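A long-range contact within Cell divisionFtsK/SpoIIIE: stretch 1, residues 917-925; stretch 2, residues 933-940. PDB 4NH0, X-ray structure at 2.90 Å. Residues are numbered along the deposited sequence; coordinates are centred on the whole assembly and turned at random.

Stretch 1 (917-925) ESGTRIPIG
Stretch 2 (933-940) PVYLDFNT

Two neighbouring antiparallel strands illustrate how a backbone ladder sets the register and side chains then furnish its two faces. In FtsK/SpoIIIE, 922-925 runs against 933-936 with 131° between their N-to-C directions. Ile-922 and Leu-936 form a hydrogen-bonded pair, CA atoms 5.0 Å apart: Ile-922 N donates to Leu-936 O at 3.1 Å, and Leu-936 N to Ile-922 O at 2.9 Å. The next pair, Pro-923 with Tyr-935, is non-hydrogen-bonded, its CA atoms only 4.2 Å apart; proline, which has no N-H to donate, fits such a site. Beyond it, Ile-924 N donates to Val-934 O (2.9 Å) and Val-934 N to Gly-925 O (2.6 Å).

Tyr-935, with the largest covered area, is extended (phi/psi -108/159) and has chi1 m (-59°) and chi2 -83°. Its ring shares a sheet face with Pro-923, whose CB, on a C-gamma endo ring, lies 3.7 Å from Tyr-935 CE1. Arg-921 (-70/145) starts sideways but curls back through chi1 -50°, chi2 144°, chi3 63° and chi4 -165°, laying its guanidinium over one ring face. Arg-921 CZ stands 4.2 Å from the Tyr-935 ring centroid, 12° off the normal, a cation-pi arrangement. Upstream, Ser-918 closes the helical stretch and Gly-919 (91/-147) is the first residue to leave helical angles, with positive phi; Ser-918 OG donates to Arg-921 O at 2.8 Å.

Leu-936 (-123/117; chi1 m, chi2 t) points to the other face, with Ile-922 and Val-934. Ile-924 (-119/-13; chi1 p, chi2 t) starts sideways, yet its CG2 comes to 3.8 Å from Leu-936 CD1. Ile-922 (-120/109; chi1 m, chi2 t) extends CD1 to 3.9 Å from Phe-938 CE2, meeting that ring at its edge. Thus Tyr-935 meets both a proline and a guanidinium, while Leu-936 and Ile-922, on the other face, take part in apolar contacts.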

# COMPACT_ATOMS: atom_id res chain seq x y z
N GLU A 917 -31.91 30.48 -24.07
CA GLU A 917 -31.82 29.32 -23.19
C GLU A 917 -31.96 29.72 -21.72
O GLU A 917 -32.75 29.13 -20.99
CB GLU A 917 -30.49 28.59 -23.39
CG GLU A 917 -30.38 27.84 -24.70
CD GLU A 917 -29.04 27.16 -24.87
OE1 GLU A 917 -28.01 27.79 -24.57
OE2 GLU A 917 -29.01 25.99 -25.31
N SER A 918 -31.21 30.73 -21.31
CA SER A 918 -31.15 31.13 -19.91
C SER A 918 -32.35 31.97 -19.49
O SER A 918 -32.83 31.87 -18.36
CB SER A 918 -29.87 31.92 -19.64
OG SER A 918 -29.91 33.18 -20.27
N GLY A 919 -32.84 32.80 -20.41
CA GLY A 919 -33.90 33.73 -20.09
C GLY A 919 -33.30 35.05 -19.65
O GLY A 919 -32.24 35.44 -20.12
N THR A 920 -33.98 35.74 -18.73
CA THR A 920 -33.51 37.02 -18.24
C THR A 920 -32.23 36.89 -17.42
O THR A 920 -31.54 37.88 -17.15
CB THR A 920 -34.57 37.73 -17.39
OG1 THR A 920 -35.12 36.80 -16.44
CG2 THR A 920 -35.69 38.25 -18.27
N ARG A 921 -31.90 35.67 -17.01
CA ARG A 921 -30.67 35.40 -16.29
C ARG A 921 -29.47 35.56 -17.21
O ARG A 921 -29.55 35.24 -18.40
CB ARG A 921 -30.69 34.00 -15.68
CG ARG A 921 -31.95 33.72 -14.89
CD ARG A 921 -32.38 32.28 -15.07
NE ARG A 921 -31.38 31.35 -14.55
CZ ARG A 921 -31.36 30.05 -14.82
NH1 ARG A 921 -32.29 29.53 -15.62
NH2 ARG A 921 -30.42 29.27 -14.31
N ILE A 922 -28.36 36.04 -16.67
CA ILE A 922 -27.17 36.29 -17.47
C ILE A 922 -25.98 35.48 -16.97
O ILE A 922 -25.44 35.76 -15.90
CB ILE A 922 -26.78 37.78 -17.46
CG1 ILE A 922 -28.00 38.65 -17.78
CG2 ILE A 922 -25.66 38.04 -18.45
CD1 ILE A 922 -27.74 40.13 -17.67
N PRO A 923 -25.56 34.46 -17.74
CA PRO A 923 -24.38 33.68 -17.38
C PRO A 923 -23.11 34.51 -17.51
O PRO A 923 -22.96 35.24 -18.48
CB PRO A 923 -24.40 32.53 -18.40
CG PRO A 923 -25.13 33.09 -19.57
CD PRO A 923 -26.18 34.00 -18.99
N ILE A 924 -22.21 34.39 -16.54
CA ILE A 924 -20.97 35.15 -16.56
C ILE A 924 -19.76 34.23 -16.59
O ILE A 924 -18.64 34.67 -16.84
CB ILE A 924 -20.86 36.09 -15.34
CG1 ILE A 924 -20.87 35.29 -14.05
CG2 ILE A 924 -22.00 37.10 -15.35
CD1 ILE A 924 -20.77 36.13 -12.80
N GLY A 925 -19.99 32.95 -16.34
CA GLY A 925 -18.92 31.97 -16.36
C GLY A 925 -19.32 30.65 -15.74
O GLY A 925 -20.50 30.41 -15.49
N PRO A 933 -22.62 26.60 -15.50
CA PRO A 933 -22.76 28.05 -15.64
C PRO A 933 -23.17 28.77 -14.35
O PRO A 933 -23.95 28.23 -13.57
CB PRO A 933 -23.85 28.19 -16.70
CG PRO A 933 -23.73 26.97 -17.52
CD PRO A 933 -23.37 25.88 -16.55
N VAL A 934 -22.64 29.97 -14.16
CA VAL A 934 -23.00 30.81 -13.03
C VAL A 934 -23.77 32.03 -13.53
O VAL A 934 -23.29 32.75 -14.40
CB VAL A 934 -21.76 31.27 -12.24
CG1 VAL A 934 -22.14 32.27 -11.17
CG2 VAL A 934 -21.05 30.08 -11.63
N TYR A 935 -24.96 32.25 -12.98
CA TYR A 935 -25.86 33.27 -13.50
C TYR A 935 -25.98 34.49 -12.60
O TYR A 935 -25.71 34.43 -11.41
CB TYR A 935 -27.25 32.69 -13.74
CG TYR A 935 -27.28 31.53 -14.71
CD1 TYR A 935 -27.30 31.75 -16.08
CD2 TYR A 935 -27.29 30.22 -14.26
CE1 TYR A 935 -27.33 30.69 -16.97
CE2 TYR A 935 -27.32 29.16 -15.14
CZ TYR A 935 -27.34 29.40 -16.49
OH TYR A 935 -27.37 28.35 -17.37
N LEU A 936 -26.41 35.60 -13.20
CA LEU A 936 -26.79 36.80 -12.47
C LEU A 936 -28.22 37.17 -12.82
O LEU A 936 -28.53 37.47 -13.97
CB LEU A 936 -25.85 37.96 -12.79
CG LEU A 936 -24.44 37.91 -12.21
CD1 LEU A 936 -23.66 39.15 -12.61
CD2 LEU A 936 -24.50 37.78 -10.70
N ASP A 937 -29.10 37.14 -11.83
CA ASP A 937 -30.51 37.42 -12.06
C ASP A 937 -30.91 38.75 -11.42
O ASP A 937 -31.13 38.82 -10.21
CB ASP A 937 -31.38 36.28 -11.53
CG ASP A 937 -32.85 36.47 -11.84
OD1 ASP A 937 -33.67 35.73 -11.28
OD2 ASP A 937 -33.18 37.37 -12.65
N PHE A 938 -31.02 39.79 -12.23
CA PHE A 938 -31.31 41.13 -11.74
C PHE A 938 -32.78 41.33 -11.38
O PHE A 938 -33.22 42.46 -11.14
CB PHE A 938 -30.90 42.17 -12.78
CG PHE A 938 -29.41 42.30 -12.96
CD1 PHE A 938 -28.62 42.80 -11.94
CD2 PHE A 938 -28.80 41.92 -14.14
CE1 PHE A 938 -27.25 42.91 -12.09
CE2 PHE A 938 -27.44 42.04 -14.30
CZ PHE A 938 -26.66 42.54 -13.28
N ASN A 939 -33.54 40.24 -11.34
CA ASN A 939 -34.92 40.31 -10.88
C ASN A 939 -35.02 39.90 -9.42
O ASN A 939 -36.03 40.14 -8.76
CB ASN A 939 -35.82 39.41 -11.74
CG ASN A 939 -36.03 39.95 -13.13
OD1 ASN A 939 -35.96 41.16 -13.36
ND2 ASN A 939 -36.28 39.06 -14.08
N THR A 940 -33.95 39.29 -8.92
CA THR A 940 -33.88 38.86 -7.53
C THR A 940 -33.00 39.80 -6.71
O THR A 940 -33.43 40.35 -5.70
CB THR A 940 -33.34 37.43 -7.41
OG1 THR A 940 -32.08 37.33 -8.09
CG2 THR A 940 -34.31 36.44 -8.04